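Local coordinates for type III CBASS phage resistance system CD-NTase-associated protein Cap8 (Pseudomonas aeruginosa, PDB 6P8P) that is a HORMA-domain protein that probably works with a Trip13-like ATPase to regulate a bacterial cGAS-like enzyme in immunity against bacteriophage, at residues 99-111 / 122-134. The protein carries 2 engineered substitutions. Sequence-based numbering, arbitrary orientation. Where two conformers were deposited one is given.
Engineered in segment 99-111: Met102 (natural residue Val).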
loop_
_atom_site.group_PDB
_atom_site.type_symbol
_atom_site.label_atom_id
_atom_site.label_comp_id
_atom_site.label_asym_id
_atom_site.label_seq_id
_atom_site.Cartn_x
_atom_site.Cartn_y
_atom_site.Cartn_z
ATOM N N ASP A 99 -25.055 6.570 -2.641
ATOM C CA ASP A 99 -24.211 6.004 -3.698
ATOM C C ASP A 99 -22.893 6.779 -3.715
ATOM O O ASP A 99 -22.690 7.730 -4.470
ATOM C CB ASP A 99 -24.920 6.071 -5.041
ATOM C CG ASP A 99 -24.086 5.517 -6.165
ATOM O OD1 ASP A 99 -23.156 4.747 -5.896
ATOM O OD2 ASP A 99 -24.360 5.860 -7.325
ATOM N N TRP A 100 -21.984 6.362 -2.850
ATOM C CA TRP A 100 -20.769 7.120 -2.604
ATOM C C TRP A 100 -19.618 6.596 -3.446
ATOM O O TRP A 100 -19.637 5.469 -3.952
ATOM C CB TRP A 100 -20.398 7.070 -1.117
ATOM C CG TRP A 100 -20.019 5.715 -0.602
ATOM C CD1 TRP A 100 -20.857 4.766 -0.070
ATOM C CD2 TRP A 100 -18.695 5.156 -0.550
ATOM N NE1 TRP A 100 -20.138 3.661 0.307
ATOM C CE2 TRP A 100 -18.809 3.866 0.004
ATOM C CE3 TRP A 100 -17.430 5.614 -0.940
ATOM C CZ2 TRP A 100 -17.708 3.049 0.206
ATOM C CZ3 TRP A 100 -16.341 4.788 -0.752
ATOM C CH2 TRP A 100 -16.483 3.527 -0.189
ATOM N N GLY A 101 -18.604 7.445 -3.600
ATOM C CA GLY A 101 -17.378 7.036 -4.253
ATOM C C GLY A 101 -16.236 7.864 -3.729
ATOM O O GLY A 101 -16.422 8.887 -3.063
ATOM N N MET A 102 -15.023 7.405 -4.021
ATOM C CA MET A 102 -13.818 8.123 -3.648
ATOM C C MET A 102 -12.790 7.989 -4.758
ATOM O O MET A 102 -12.593 6.899 -5.303
ATOM C CB MET A 102 -13.218 7.605 -2.337
ATOM C CG MET A 102 -13.954 8.013 -1.112
ATOM S SD MET A 102 -13.028 7.586 0.342
ATOM C CE MET A 102 -11.549 8.595 0.135
ATOM N N SER A 103 -12.133 9.101 -5.081
ATOM C CA SER A 103 -11.132 9.139 -6.141
ATOM C C SER A 103 -9.811 9.575 -5.535
ATOM O O SER A 103 -9.683 10.709 -5.069
ATOM C CB SER A 103 -11.535 10.077 -7.277
ATOM O OG SER A 103 -10.476 10.112 -8.217
ATOM N N LEU A 104 -8.855 8.673 -5.530
ATOM C CA LEU A 104 -7.542 8.922 -4.968
ATOM C C LEU A 104 -6.570 9.370 -6.044
ATOM O O LEU A 104 -6.442 8.693 -7.086
ATOM C CB LEU A 104 -7.009 7.648 -4.315
ATOM C CG LEU A 104 -7.897 6.898 -3.321
ATOM C CD1 LEU A 104 -7.138 5.734 -2.714
ATOM C CD2 LEU A 104 -8.381 7.821 -2.214
ATOM N N PRO A 105 -5.823 10.447 -5.798
ATOM C CA PRO A 105 -4.793 10.866 -6.748
ATOM C C PRO A 105 -3.615 9.910 -6.710
ATOM O O PRO A 105 -3.201 9.431 -5.651
ATOM C CB PRO A 105 -4.412 12.286 -6.272
ATOM C CG PRO A 105 -4.603 12.184 -4.755
ATOM C CD PRO A 105 -5.818 11.262 -4.575
ATOM N N CYS A 106 -3.052 9.677 -7.888
ATOM C CA CYS A 106 -1.980 8.725 -8.024
ATOM C C CYS A 106 -1.059 9.071 -9.178
ATOM O O CYS A 106 -1.545 9.385 -10.264
ATOM C CB CYS A 106 -2.587 7.335 -8.237
ATOM S SG CYS A 106 -1.388 5.980 -8.498
ATOM N N PRO A 107 0.250 9.023 -8.976
ATOM C CA PRO A 107 1.165 9.260 -10.104
ATOM C C PRO A 107 0.885 8.266 -11.220
ATOM O O PRO A 107 0.667 7.085 -10.974
ATOM C CB PRO A 107 2.560 9.051 -9.497
ATOM C CG PRO A 107 2.383 9.056 -8.020
ATOM C CD PRO A 107 0.966 8.624 -7.756
ATOM N N LYS A 108 0.861 8.761 -12.458
ATOM C CA LYS A 108 0.420 7.925 -13.567
ATOM C C LYS A 108 1.217 6.630 -13.646
ATOM O O LYS A 108 0.650 5.579 -13.966
ATOM C CB LYS A 108 0.516 8.694 -14.886
ATOM C CG LYS A 108 -0.144 7.983 -16.074
ATOM C CD LYS A 108 -0.078 8.848 -17.353
ATOM C CE LYS A 108 -0.600 8.069 -18.557
ATOM N NZ LYS A 108 -0.244 8.741 -19.838
ATOM N N GLU A 109 2.512 6.679 -13.319
ATOM C CA GLU A 109 3.359 5.496 -13.447
ATOM C C GLU A 109 2.993 4.403 -12.450
ATOM O O GLU A 109 3.333 3.236 -12.675
ATOM C CB GLU A 109 4.841 5.862 -13.277
ATOM C CG GLU A 109 5.260 6.365 -11.909
ATOM C CD GLU A 109 6.769 6.214 -11.677
ATOM O OE1 GLU A 109 7.359 7.024 -10.927
ATOM O OE2 GLU A 109 7.372 5.279 -12.251
ATOM N N GLN A 110 2.320 4.746 -11.353
ATOM C CA GLN A 110 1.899 3.751 -10.374
ATOM C C GLN A 110 0.452 3.317 -10.558
ATOM O O GLN A 110 -0.029 2.481 -9.802
ATOM C CB GLN A 110 2.128 4.292 -8.963
ATOM C CG GLN A 110 3.627 4.533 -8.647
ATOM C CD GLN A 110 3.916 4.720 -7.166
ATOM O OE1 GLN A 110 3.938 3.756 -6.378
ATOM N NE2 GLN A 110 4.148 5.970 -6.775
ATOM N N LEU A 111 -0.259 3.851 -11.549
ATOM C CA LEU A 111 -1.687 3.585 -11.612
ATOM C C LEU A 111 -1.968 2.109 -11.828
ATOM O O LEU A 111 -2.990 1.588 -11.372
ATOM C CB LEU A 111 -2.338 4.376 -12.748
ATOM C CG LEU A 111 -2.951 5.712 -12.463
ATOM C CD1 LEU A 111 -3.564 6.248 -13.806
ATOM C CD2 LEU A 111 -3.972 5.654 -11.375
ATOM N N SER A 122 -12.707 -2.863 -3.309
ATOM C CA SER A 122 -13.764 -1.887 -3.501
ATOM C C SER A 122 -13.954 -1.642 -4.985
ATOM O O SER A 122 -12.997 -1.650 -5.755
ATOM C CB SER A 122 -13.419 -0.573 -2.762
ATOM O OG SER A 122 -14.368 0.453 -3.005
ATOM N N SER A 123 -15.195 -1.372 -5.369
ATOM C CA SER A 123 -15.481 -0.783 -6.670
ATOM C C SER A 123 -15.794 0.708 -6.560
ATOM O O SER A 123 -15.837 1.401 -7.580
ATOM C CB SER A 123 -16.644 -1.519 -7.331
ATOM O OG SER A 123 -17.838 -1.331 -6.603
ATOM N N ARG A 124 -15.964 1.217 -5.345
ATOM C CA ARG A 124 -16.306 2.620 -5.147
ATOM C C ARG A 124 -15.075 3.487 -4.959
ATOM O O ARG A 124 -15.121 4.703 -5.248
ATOM C CB ARG A 124 -17.231 2.785 -3.937
ATOM C CG ARG A 124 -18.583 2.065 -4.108
ATOM C CD ARG A 124 -19.446 2.196 -2.884
ATOM N NE ARG A 124 -20.745 1.557 -3.084
ATOM C CZ ARG A 124 -21.772 2.130 -3.689
ATOM N NH1 ARG A 124 -21.651 3.354 -4.156
ATOM N NH2 ARG A 124 -22.911 1.469 -3.837
ATOM N N ILE A 125 -13.989 2.898 -4.461
ATOM C CA ILE A 125 -12.747 3.631 -4.256
ATOM C C ILE A 125 -11.871 3.362 -5.463
ATOM O O ILE A 125 -11.486 2.214 -5.709
ATOM C CB ILE A 125 -12.029 3.224 -2.966
ATOM C CG1 ILE A 125 -12.923 3.438 -1.758
ATOM C CG2 ILE A 125 -10.685 4.007 -2.836
ATOM C CD1 ILE A 125 -12.439 2.654 -0.549
ATOM N N ILE A 126 -11.531 4.415 -6.198
ATOM C CA ILE A 126 -10.740 4.297 -7.411
ATOM C C ILE A 126 -9.595 5.299 -7.342
ATOM O O ILE A 126 -9.549 6.167 -6.473
ATOM C CB ILE A 126 -11.589 4.513 -8.674
ATOM C CG1 ILE A 126 -12.241 5.897 -8.654
ATOM C CG2 ILE A 126 -12.675 3.442 -8.756
ATOM C CD1 ILE A 126 -13.054 6.213 -9.906
ATOM N N ALA A 127 -8.661 5.160 -8.278
ATOM C CA ALA A 127 -7.530 6.056 -8.397
ATOM C C ALA A 127 -7.519 6.708 -9.771
ATOM O O ALA A 127 -7.958 6.130 -10.766
ATOM C CB ALA A 127 -6.218 5.302 -8.166
ATOM N N ARG A 128 -6.987 7.905 -9.812
ATOM C CA ARG A 128 -6.824 8.640 -11.056
ATOM C C ARG A 128 -5.432 9.233 -11.154
ATOM O O ARG A 128 -4.788 9.506 -10.142
ATOM C CB ARG A 128 -7.856 9.784 -11.173
ATOM C CG ARG A 128 -7.576 10.887 -10.208
ATOM C CD ARG A 128 -8.654 11.981 -10.231
ATOM N NE ARG A 128 -8.177 13.187 -9.551
ATOM C CZ ARG A 128 -8.205 13.370 -8.230
ATOM N NH1 ARG A 128 -8.709 12.426 -7.434
ATOM N NH2 ARG A 128 -7.707 14.475 -7.707
ATOM N N ASP A 129 -4.976 9.430 -12.398
ATOM C CA ASP A 129 -3.790 10.221 -12.700
ATOM C C ASP A 129 -3.883 11.582 -12.042
ATOM O O ASP A 129 -4.831 12.334 -12.277
ATOM C CB ASP A 129 -3.684 10.344 -14.229
ATOM C CG ASP A 129 -2.572 11.280 -14.696
ATOM O OD1 ASP A 129 -1.876 11.905 -13.879
ATOM O OD2 ASP A 129 -2.413 11.390 -15.928
ATOM N N LEU A 130 -2.904 11.895 -11.193
ATOM C CA LEU A 130 -3.006 13.105 -10.391
ATOM C C LEU A 130 -2.830 14.380 -11.210
ATOM O O LEU A 130 -2.990 15.473 -10.650
ATOM C CB LEU A 130 -1.999 13.073 -9.232
ATOM C CG LEU A 130 -0.513 12.932 -9.521
ATOM C CD1 LEU A 130 0.104 14.197 -10.069
ATOM C CD2 LEU A 130 0.206 12.520 -8.213
ATOM N N SER A 131 -2.507 14.276 -12.501
ATOM C CA SER A 131 -2.466 15.463 -13.351
ATOM C C SER A 131 -3.841 15.854 -13.870
ATOM O O SER A 131 -3.970 16.894 -14.529
ATOM C CB SER A 131 -1.528 15.249 -14.538
ATOM O OG SER A 131 -2.057 14.287 -15.432
ATOM N N GLN A 132 -4.864 15.045 -13.584
ATOM C CA GLN A 132 -6.228 15.298 -14.026
ATOM C C GLN A 132 -7.184 15.319 -12.835
ATOM O O GLN A 132 -6.892 14.789 -11.751
ATOM C CB GLN A 132 -6.693 14.224 -15.031
ATOM C CG GLN A 132 -5.950 14.223 -16.349
ATOM C CD GLN A 132 -6.433 13.122 -17.288
ATOM O OE1 GLN A 132 -7.230 12.269 -16.899
ATOM N NE2 GLN A 132 -5.953 13.139 -18.529
ATOM N N GLY A 133 -8.356 15.920 -13.060
ATOM C CA GLY A 133 -9.444 15.877 -12.109
ATOM C C GLY A 133 -10.283 14.634 -12.284
ATOM O O GLY A 133 -9.936 13.707 -13.017
ATOM N N ILE A 134 -11.418 14.620 -11.599
ATOM C CA ILE A 134 -12.320 13.485 -11.736
ATOM C C ILE A 134 -13.137 13.533 -13.031
ATOM O O ILE A 134 -13.901 14.477 -13.250
ATOM C CB ILE A 134 -13.276 13.396 -10.548
ATOM C CG1 ILE A 134 -12.488 13.191 -9.261
ATOM C CG2 ILE A 134 -14.272 12.262 -10.755
ATOM C CD1 ILE A 134 -13.345 13.274 -8.051
HETATM O O HOH W 1 0.507 11.561 -12.795
#
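Leu104 and Ile125 meet on the helix-facing side of two parallel strands, 101-106 and 125-129, with Leu104 CD1 lying 3.9 Å from Ile125 CG2. The other branch of Ile125, CG1, turns to the six-membered end of the Trp100 ring and approaches CZ3 at its edge. Further along, Ala127 CB packs against Cys106 CB and Leu111 CD2, while Val114 and Leu118 of the connecting helix 111-119 close over Ala127. Met102, an engineered residue, shares this face, but its end leads away from strand 125-129 and the side chain touches Leu40 and Ile61.

Between the strands, parallel pairing is evidenced by N of Met102, Leu104 and Cys106 donating to O of Arg124, Ile126 and Arg128, and by return bonds from N of Ile126, Arg128 and Leu130 to O of Met102, Leu104 and Cys106. The first four are nearly straight; both at Cys106 are bent, the one to Arg128 O weak at 127°. Beyond them a water accepts from Lys108 N and donates to Asp129 OD1.

On the other face, Arg128 has CG between its backbone N and carbonyl carbon (chi1 70°) and runs extended to NE, bringing NH1 to Ser103 OG at 3.0 Å. NE reaches Gln132 O and NH2 reaches Pro60 O, three bonds that restrict rotation of the guanidinium; Pro105 lies over one of its faces.

At the start of the strands, Arg124 crosses the indole with CD over the ring face, 3.4 Å from Trp100 CE2, a CH-pi contact, and its guanidinium inclined 26° to the ring in a cation-pi pair. NH1 alone grips two acceptors near the guanidinium plane: Asp99 OD1 at 2.7 Å, in a salt bridge, and Trp100 O at 2.9 Å, on a carbonyl lone pair.

By topology this is a beta-alpha-beta unit of the HORMA domain; its chemistry implies an apolar, helix-covered side, with each arginine bonding both a side-chain oxygen (Asp99, Ser103) and backbone carbonyls (Trp100; Gln132 and Pro60).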